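PDB 3FDH: SusD homolog from Bacteroides thetaiotaomicron VPI-5482, which probably binds glycans at the outer membrane as a SusD/RagB-family lipoprotein, in the manner of the starch-binding SusD. Local coordinates for residues A[45-53]-A[451-461]; A[299-307]-A[314-322]. All coordinates share one frame; numbering follows the deposited sequence.

Contact 1: A[45-53]-A[451-461]; sequences ASSYIEYEV and LTNPNNSSKFP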
loop_
_atom_site.group_PDB
_atom_site.type_symbol
_atom_site.label_atom_id
_atom_site.label_comp_id
_atom_site.label_asym_id
_atom_site.label_seq_id
_atom_site.Cartn_x
_atom_site.Cartn_y
_atom_site.Cartn_z
ATOM N N ALA A 45 7.143 -4.246 -3.640
ATOM C CA ALA A 45 5.808 -4.814 -3.836
ATOM C C ALA A 45 5.322 -4.627 -5.263
ATOM O O ALA A 45 4.706 -5.509 -5.878
ATOM C CB ALA A 45 4.813 -4.190 -2.830
ATOM N N SER A 46 5.604 -3.456 -5.803
ATOM C CA SER A 46 5.194 -3.122 -7.170
ATOM C C SER A 46 5.677 -4.154 -8.161
ATOM O O SER A 46 4.960 -4.563 -9.075
ATOM C CB SER A 46 5.715 -1.746 -7.599
ATOM O OG SER A 46 5.213 -0.701 -6.811
ATOM N N SER A 47 6.903 -4.605 -7.931
ATOM C CA SER A 47 7.502 -5.633 -8.764
ATOM C C SER A 47 6.889 -7.004 -8.425
ATOM O O SER A 47 6.466 -7.752 -9.276
ATOM C CB SER A 47 9.019 -5.729 -8.530
ATOM O OG SER A 47 9.545 -6.900 -9.102
ATOM N N TYR A 48 6.803 -7.322 -7.146
ATOM C CA TYR A 48 6.348 -8.660 -6.780
ATOM C C TYR A 48 4.955 -9.007 -7.323
ATOM O O TYR A 48 4.737 -10.138 -7.775
ATOM C CB TYR A 48 6.451 -8.913 -5.287
ATOM C CG TYR A 48 7.810 -8.751 -4.681
ATOM C CD1 TYR A 48 8.960 -8.956 -5.424
ATOM C CD2 TYR A 48 7.949 -8.536 -3.316
ATOM C CE1 TYR A 48 10.195 -8.884 -4.832
ATOM C CE2 TYR A 48 9.180 -8.448 -2.727
ATOM C CZ TYR A 48 10.311 -8.653 -3.488
ATOM O OH TYR A 48 11.580 -8.613 -2.906
ATOM N N ILE A 49 4.024 -8.056 -7.291
ATOM C CA ILE A 49 2.641 -8.274 -7.774
ATOM C C ILE A 49 2.362 -7.634 -9.124
ATOM O O ILE A 49 1.233 -7.424 -9.554
ATOM C CB ILE A 49 1.542 -8.027 -6.709
ATOM C CG1 ILE A 49 1.715 -6.715 -5.968
ATOM C CG2 ILE A 49 1.632 -9.188 -5.694
ATOM C CD1 ILE A 49 1.581 -5.509 -6.793
ATOM N N GLU A 50 3.475 -7.302 -9.761
ATOM C CA GLU A 50 3.499 -6.958 -11.178
ATOM C C GLU A 50 2.745 -5.741 -11.649
ATOM O O GLU A 50 2.232 -5.689 -12.775
ATOM C CB GLU A 50 3.171 -8.202 -12.016
ATOM C CG GLU A 50 4.163 -9.367 -11.786
ATOM C CD GLU A 50 3.936 -10.575 -12.659
ATOM O OE1 GLU A 50 3.092 -10.552 -13.569
ATOM O OE2 GLU A 50 4.605 -11.595 -12.401
ATOM N N TYR A 51 2.739 -4.734 -10.790
ATOM C CA TYR A 51 2.230 -3.387 -11.177
ATOM C C TYR A 51 3.267 -2.671 -12.063
ATOM O O TYR A 51 2.965 -1.788 -12.909
ATOM C CB TYR A 51 2.054 -2.544 -9.941
ATOM C CG TYR A 51 0.754 -2.720 -9.201
ATOM C CD1 TYR A 51 -0.393 -3.226 -9.848
ATOM C CD2 TYR A 51 0.634 -2.299 -7.869
ATOM C CE1 TYR A 51 -1.613 -3.326 -9.171
ATOM C CE2 TYR A 51 -0.562 -2.396 -7.193
ATOM C CZ TYR A 51 -1.692 -2.867 -7.835
ATOM O OH TYR A 51 -2.873 -2.957 -7.119
ATOM N N GLU A 52 4.506 -3.064 -11.805
ATOM C CA GLU A 52 5.709 -2.572 -12.474
ATOM C C GLU A 52 6.715 -3.650 -12.602
ATOM O O GLU A 52 6.656 -4.660 -11.885
ATOM C CB GLU A 52 6.344 -1.370 -11.727
ATOM C CG GLU A 52 5.405 -0.187 -11.425
ATOM C CD GLU A 52 4.886 0.602 -12.603
ATOM O OE1 GLU A 52 5.448 0.500 -13.717
ATOM O OE2 GLU A 52 3.928 1.398 -12.385
ATOM N N VAL A 53 7.681 -3.376 -13.469
ATOM C CA VAL A 53 8.808 -4.284 -13.690
ATOM C C VAL A 53 10.093 -3.620 -13.264
ATOM O O VAL A 53 10.391 -2.483 -13.616
ATOM C CB VAL A 53 8.902 -4.749 -15.172
ATOM C CG1 VAL A 53 10.027 -5.756 -15.360
ATOM C CG2 VAL A 53 7.575 -5.370 -15.620
ATOM N N LEU A 451 -0.225 -13.691 -12.118
ATOM C CA LEU A 451 1.157 -13.178 -12.211
ATOM C C LEU A 451 1.884 -14.011 -13.223
ATOM O O LEU A 451 1.702 -15.214 -13.258
ATOM C CB LEU A 451 1.873 -13.261 -10.858
ATOM C CG LEU A 451 1.172 -12.439 -9.766
ATOM C CD1 LEU A 451 2.043 -12.538 -8.508
ATOM C CD2 LEU A 451 0.968 -11.020 -10.226
ATOM N N THR A 452 2.726 -13.397 -14.039
ATOM C CA THR A 452 3.412 -14.137 -15.109
ATOM C C THR A 452 4.913 -14.367 -14.922
ATOM O O THR A 452 5.529 -15.092 -15.677
ATOM C CB THR A 452 3.124 -13.488 -16.474
ATOM O OG1 THR A 452 3.740 -12.205 -16.565
ATOM C CG2 THR A 452 1.627 -13.340 -16.655
ATOM N N ASN A 453 5.507 -13.774 -13.887
ATOM C CA ASN A 453 6.945 -13.961 -13.649
ATOM C C ASN A 453 7.300 -15.466 -13.586
ATOM O O ASN A 453 6.828 -16.162 -12.704
ATOM C CB ASN A 453 7.335 -13.245 -12.340
ATOM C CG ASN A 453 8.822 -13.129 -12.151
ATOM O OD1 ASN A 453 9.585 -14.048 -12.474
ATOM N ND2 ASN A 453 9.244 -12.018 -11.525
ATOM N N PRO A 454 8.188 -15.965 -14.468
ATOM C CA PRO A 454 8.432 -17.409 -14.440
ATOM C C PRO A 454 9.171 -17.865 -13.236
ATOM O O PRO A 454 9.201 -19.056 -12.929
ATOM C CB PRO A 454 9.325 -17.634 -15.662
ATOM C CG PRO A 454 9.171 -16.420 -16.490
ATOM C CD PRO A 454 8.919 -15.316 -15.563
ATOM N N ASN A 455 9.756 -16.903 -12.540
ATOM C CA ASN A 455 10.596 -17.223 -11.378
ATOM C C ASN A 455 9.764 -17.516 -10.145
ATOM O O ASN A 455 10.257 -17.952 -9.096
ATOM C CB ASN A 455 11.566 -16.085 -11.104
ATOM C CG ASN A 455 12.536 -15.877 -12.244
ATOM O OD1 ASN A 455 13.417 -16.697 -12.465
ATOM N ND2 ASN A 455 12.399 -14.744 -12.951
ATOM N N ASN A 456 8.480 -17.304 -10.302
ATOM C CA ASN A 456 7.536 -17.518 -9.202
ATOM C C ASN A 456 7.250 -18.993 -8.909
ATOM O O ASN A 456 6.538 -19.301 -7.950
ATOM C CB ASN A 456 6.213 -16.806 -9.502
ATOM C CG ASN A 456 6.273 -15.344 -9.227
ATOM O OD1 ASN A 456 7.235 -14.834 -8.651
ATOM N ND2 ASN A 456 5.230 -14.660 -9.597
ATOM N N SER A 457 7.827 -19.878 -9.725
ATOM C CA SER A 457 7.627 -21.317 -9.580
ATOM C C SER A 457 8.210 -21.747 -8.249
ATOM O O SER A 457 7.640 -22.557 -7.523
ATOM C CB SER A 457 8.274 -22.100 -10.728
ATOM O OG SER A 457 9.649 -21.761 -10.849
ATOM N N SER A 458 9.353 -21.153 -7.915
ATOM C CA SER A 458 9.995 -21.415 -6.634
ATOM C C SER A 458 10.460 -20.163 -5.894
ATOM O O SER A 458 10.890 -20.257 -4.748
ATOM C CB SER A 458 11.208 -22.296 -6.837
ATOM O OG SER A 458 12.180 -21.609 -7.617
ATOM N N LYS A 459 10.329 -18.997 -6.514
ATOM C CA LYS A 459 10.810 -17.762 -5.908
ATOM C C LYS A 459 9.849 -16.596 -5.801
ATOM O O LYS A 459 10.230 -15.443 -5.991
ATOM C CB LYS A 459 12.098 -17.291 -6.576
ATOM C CG LYS A 459 13.260 -18.171 -6.123
ATOM C CD LYS A 459 14.504 -17.762 -6.791
ATOM C CE LYS A 459 15.646 -18.317 -6.069
ATOM N NZ LYS A 459 16.853 -17.836 -6.784
ATOM N N PHE A 460 8.598 -16.909 -5.489
ATOM C CA PHE A 460 7.644 -15.867 -5.166
ATOM C C PHE A 460 7.810 -15.518 -3.693
ATOM O O PHE A 460 7.642 -16.380 -2.837
ATOM C CB PHE A 460 6.200 -16.290 -5.381
ATOM C CG PHE A 460 5.265 -15.210 -5.006
ATOM C CD1 PHE A 460 5.144 -14.090 -5.809
ATOM C CD2 PHE A 460 4.586 -15.250 -3.802
ATOM C CE1 PHE A 460 4.354 -13.024 -5.436
ATOM C CE2 PHE A 460 3.765 -14.227 -3.448
ATOM C CZ PHE A 460 3.650 -13.091 -4.257
ATOM N N PRO A 461 8.175 -14.263 -3.372
ATOM C CA PRO A 461 8.375 -13.973 -1.968
ATOM C C PRO A 461 7.110 -13.844 -1.151
ATOM O O PRO A 461 6.262 -12.990 -1.398
ATOM C CB PRO A 461 9.114 -12.639 -1.978
ATOM C CG PRO A 461 8.735 -12.001 -3.277
ATOM C CD PRO A 461 8.270 -13.064 -4.217
HETATM O O HOH W 1 8.195 -9.643 -10.548
HETATM O O HOH W 2 5.524 -11.730 -9.742
#

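Contact 2: A[299-307]-A[314-322]; sequences DPSLVPAPN and TSKYGISAF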
loop_
_atom_site.group_PDB
_atom_site.type_symbol
_atom_site.label_atom_id
_atom_site.label_comp_id
_atom_site.label_asym_id
_atom_site.label_seq_id
_atom_site.Cartn_x
_atom_site.Cartn_y
_atom_site.Cartn_z
ATOM N N ASP A 299 0.373 -0.929 -28.062
ATOM C CA ASP A 299 1.172 -0.248 -29.061
ATOM C C ASP A 299 2.620 -0.736 -28.901
ATOM O O ASP A 299 3.218 -0.616 -27.828
ATOM C CB ASP A 299 1.077 1.261 -28.829
ATOM C CG ASP A 299 1.791 2.069 -29.877
ATOM O OD1 ASP A 299 2.876 1.686 -30.373
ATOM O OD2 ASP A 299 1.270 3.151 -30.168
ATOM N N PRO A 300 3.203 -1.300 -29.969
ATOM C CA PRO A 300 4.555 -1.822 -29.766
ATOM C C PRO A 300 5.570 -0.763 -29.402
ATOM O O PRO A 300 6.620 -1.083 -28.871
ATOM C CB PRO A 300 4.898 -2.469 -31.122
ATOM C CG PRO A 300 3.932 -1.932 -32.077
ATOM C CD PRO A 300 2.679 -1.668 -31.288
ATOM N N SER A 301 5.258 0.498 -29.668
ATOM C CA SER A 301 6.211 1.575 -29.332
ATOM C C SER A 301 6.332 1.809 -27.838
ATOM O O SER A 301 7.224 2.523 -27.384
ATOM C CB SER A 301 5.887 2.882 -30.035
ATOM O OG SER A 301 4.667 3.447 -29.632
ATOM N N LEU A 302 5.444 1.197 -27.068
ATOM C CA LEU A 302 5.516 1.310 -25.615
ATOM C C LEU A 302 6.721 0.576 -25.075
ATOM O O LEU A 302 7.309 0.946 -24.062
ATOM C CB LEU A 302 4.255 0.741 -24.957
ATOM C CG LEU A 302 4.259 0.656 -23.427
ATOM C CD1 LEU A 302 4.460 2.069 -22.804
ATOM C CD2 LEU A 302 2.965 -0.003 -22.951
ATOM N N VAL A 303 7.085 -0.482 -25.780
ATOM C CA VAL A 303 8.175 -1.350 -25.349
ATOM C C VAL A 303 7.975 -1.739 -23.863
ATOM O O VAL A 303 8.795 -1.416 -22.980
ATOM C CB VAL A 303 9.572 -0.713 -25.594
ATOM C CG1 VAL A 303 10.693 -1.768 -25.372
ATOM C CG2 VAL A 303 9.668 -0.108 -27.001
ATOM N N PRO A 304 6.872 -2.449 -23.569
ATOM C CA PRO A 304 6.709 -2.881 -22.178
ATOM C C PRO A 304 7.743 -3.918 -21.798
ATOM O O PRO A 304 8.333 -4.603 -22.652
ATOM C CB PRO A 304 5.277 -3.449 -22.148
ATOM C CG PRO A 304 5.058 -3.962 -23.569
ATOM C CD PRO A 304 5.854 -3.022 -24.464
ATOM N N ALA A 305 7.981 -3.989 -20.503
ATOM C CA ALA A 305 8.953 -4.906 -19.928
ATOM C C ALA A 305 8.305 -6.267 -19.610
ATOM O O ALA A 305 7.186 -6.324 -19.047
ATOM C CB ALA A 305 9.602 -4.285 -18.676
ATOM N N PRO A 306 8.988 -7.360 -19.981
ATOM C CA PRO A 306 8.459 -8.673 -19.676
ATOM C C PRO A 306 8.672 -8.999 -18.214
ATOM O O PRO A 306 9.793 -8.955 -17.680
ATOM C CB PRO A 306 9.295 -9.609 -20.538
ATOM C CG PRO A 306 10.582 -8.909 -20.686
ATOM C CD PRO A 306 10.263 -7.454 -20.721
ATOM N N ASN A 307 7.573 -9.344 -17.560
ATOM C CA ASN A 307 7.638 -9.643 -16.126
ATOM C C ASN A 307 8.568 -10.784 -15.854
ATOM O O ASN A 307 8.478 -11.839 -16.466
ATOM C CB ASN A 307 6.257 -9.974 -15.569
ATOM C CG ASN A 307 5.248 -8.922 -15.910
ATOM O OD1 ASN A 307 4.621 -8.992 -16.977
ATOM N ND2 ASN A 307 5.171 -7.854 -15.074
ATOM N N THR A 314 17.854 1.272 -18.111
ATOM C CA THR A 314 17.028 2.344 -17.585
ATOM C C THR A 314 16.440 3.149 -18.726
ATOM O O THR A 314 15.717 4.116 -18.512
ATOM C CB THR A 314 17.800 3.302 -16.652
ATOM O OG1 THR A 314 18.917 3.858 -17.358
ATOM C CG2 THR A 314 18.283 2.567 -15.381
ATOM N N SER A 315 16.752 2.724 -19.940
ATOM C CA SER A 315 16.303 3.433 -21.133
ATOM C C SER A 315 15.483 2.633 -22.144
ATOM O O SER A 315 14.737 3.204 -22.930
ATOM C CB SER A 315 17.510 4.027 -21.868
ATOM O OG SER A 315 18.467 3.051 -22.218
ATOM N N LYS A 316 15.576 1.321 -22.105
ATOM C CA LYS A 316 14.896 0.497 -23.117
ATOM C C LYS A 316 13.363 0.464 -23.105
ATOM O O LYS A 316 12.672 0.523 -24.143
ATOM C CB LYS A 316 15.391 -0.929 -23.023
ATOM C CG LYS A 316 14.779 -1.868 -24.045
ATOM C CD LYS A 316 15.249 -3.283 -23.815
ATOM C CE LYS A 316 14.634 -4.268 -24.804
ATOM N NZ LYS A 316 14.926 -3.913 -26.229
ATOM N N TYR A 317 12.838 0.308 -21.916
ATOM C CA TYR A 317 11.398 0.083 -21.720
ATOM C C TYR A 317 10.594 1.311 -21.374
ATOM O O TYR A 317 11.039 2.236 -20.696
ATOM C CB TYR A 317 11.171 -0.974 -20.623
ATOM C CG TYR A 317 11.851 -2.300 -20.898
ATOM C CD1 TYR A 317 11.323 -3.183 -21.848
ATOM C CD2 TYR A 317 13.049 -2.660 -20.254
ATOM C CE1 TYR A 317 11.940 -4.370 -22.130
ATOM C CE2 TYR A 317 13.679 -3.868 -20.547
ATOM C CZ TYR A 317 13.113 -4.721 -21.482
ATOM O OH TYR A 317 13.728 -5.919 -21.805
ATOM N N GLY A 318 9.371 1.242 -21.847
ATOM C CA GLY A 318 8.342 2.223 -21.581
ATOM C C GLY A 318 7.984 2.164 -20.119
ATOM O O GLY A 318 8.508 1.339 -19.363
ATOM N N ILE A 319 7.056 3.026 -19.728
ATOM C CA ILE A 319 6.738 3.186 -18.328
ATOM C C ILE A 319 5.276 3.461 -18.071
ATOM O O ILE A 319 4.548 3.783 -18.970
ATOM C CB ILE A 319 7.512 4.413 -17.741
ATOM C CG1 ILE A 319 7.242 5.659 -18.596
ATOM C CG2 ILE A 319 9.044 4.101 -17.591
ATOM C CD1 ILE A 319 7.719 7.001 -18.059
ATOM N N SER A 320 4.869 3.288 -16.807
ATOM C CA SER A 320 3.554 3.753 -16.393
ATOM C C SER A 320 3.640 5.283 -16.226
ATOM O O SER A 320 4.681 5.825 -15.861
ATOM C CB SER A 320 3.070 3.105 -15.092
ATOM O OG SER A 320 3.800 3.564 -13.957
ATOM N N ALA A 321 2.528 5.961 -16.464
ATOM C CA ALA A 321 2.441 7.425 -16.316
ATOM C C ALA A 321 2.764 7.847 -14.869
ATOM O O ALA A 321 3.266 8.944 -14.576
ATOM C CB ALA A 321 1.024 7.906 -16.715
ATOM N N PHE A 322 2.517 6.891 -13.995
ATOM C CA PHE A 322 2.590 7.087 -12.537
ATOM C C PHE A 322 3.982 7.460 -11.994
ATOM O O PHE A 322 4.103 8.121 -10.962
ATOM C CB PHE A 322 2.062 5.857 -11.800
ATOM C CG PHE A 322 0.618 5.574 -12.090
ATOM C CD1 PHE A 322 -0.360 6.471 -11.693
ATOM C CD2 PHE A 322 0.260 4.455 -12.838
ATOM C CE1 PHE A 322 -1.675 6.218 -11.974
ATOM C CE2 PHE A 322 -1.038 4.200 -13.140
ATOM C CZ PHE A 322 -2.028 5.092 -12.711
#

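Contact 1: A[45-53]-A[451-461]
Glu50 reaches from the end of helix 40-48 to the loop 451-461 and grips two consecutive backbone N-H groups with its carboxylate. Thr452 N meets OE1 of Glu50 at 2.9 Å in a nearly straight bond (174°), while Asn453 N lies 2.8 Å from OE2 of Glu50; both arrive on the syn sides, somewhat out of the carboxylate plane. The chain runs extended beyond CG (chi2 -176°), which carries the carboxylate across to the loop. OE1 also has Ser266 OG as a partner. With an alanine here, the N-H groups of Thr452 and Asn453 would probably be left without their acceptor and the loop less firmly held.

Two waters fill in the polar seam. One bridges Tyr48 O, Glu50 OE2 and Asn456 ND2, accepting from the amide, whose OD1 is bound by Arg65; the other links Ser47 O to Asn453 ND2.

Apolar contacts flank this seam. Pro461 CG sits squarely over one face of the Tyr48 ring, 3.4 Å from its centroid and 5° off the normal, a CH-pi contact. Leu451 lies against the helix end, its CD2 3.7 Å from Ile49 O, and Phe460 turns its ring edge toward Tyr48 O. Ile49 and Leu451 both pack on Phe438 of helix 431-443.

The helix closes in a Schellman motif with Glu50, at positive phi, as C-prime residue. The helix terminus thus supplies a carboxylate that, probably ionised, accepts from two successive N-H groups of the loop, while water reaches the carbonyls of Tyr48 and of Ser47, which also accepts from Glu50 N.

Contact 2: A[299-307]-A[314-322]
The ring of Tyr317 is sandwiched between Ala305 and its own neighbour Lys316. Over one face stands Ala305 CB in a CH-pi contact, 3.9 Å from the ring centroid and offset toward the rim; over the opposite face lies CD of Lys316, part of an extended aliphatic chain. At the edge, in the ring plane, comes Val303 O, 3.3 Å from Tyr317 CD1. Pro304 O and Pro306 CD approach obliquely, the latter 3.8 Å from Tyr317 CE1. With CG anti to the carbonyl carbon (chi1 -57°), the ring lies alongside residues 303-306, and its hydroxyl is bonded to Asp311 N in the intervening loop.

Val303 sets its CG1 methyl 3.3 Å from Lys316 O and against the Tyr317 ring, the Val303 and Tyr317 side chains crossing at about a right angle.

The segments are joined by a backbone hydrogen bond from Gly318 N to Val303 O, 2.9 Å long with an angle of 160°, the donor standing 47° out of the carbonyl plane. The CA of Gly318 also makes a C-H...O contact, 3.0 Å from Leu302 O. A side chain at this glycine would be directed into Leu302 O, so the close passage depends on its absence. CD1 of Leu302 reaches the backbone at Gly318 and Ile319, and Leu302 also packs on Phe283. The loop between strands 292-293 and 319-320 thus folds over the start of strand 319-320, which pairs with 283-284.

The bond from Ser301 N to Asp299 OD1 makes an Asx turn leading into the 3-10 segment 300-302, and Ser301 OG adds a second bond from the same face. The chemistry is that of a short loop folded back on itself: Val303 O serves the glycine N-H and borders the tyrosine ring, so backbone bonding and aromatic packing secure the same crossing.

In the fold
Contact 2 is nested in the long loop closed by contact 1: the order along the chain is 45-53, 299-307, 314-322, 451-461. Their centres lie about 17 Å apart on the same side of the chain's centre. They touch directly, Glu52 OE2 making a probable hydrogen bond with Ser320 OG at 2.7 Å, and Asn307 packing against Val53, Glu50 and Thr452. Strand 52-54 pairs with 261-263, whose Ala263 also bonds to Ala305 and Gly318, while strand 319-320 pairs with 283-284. In this mainly helical SusD-like chain the small sheets tie the early strand to the middle of the chain, and the loop 451-461 brings in the late part.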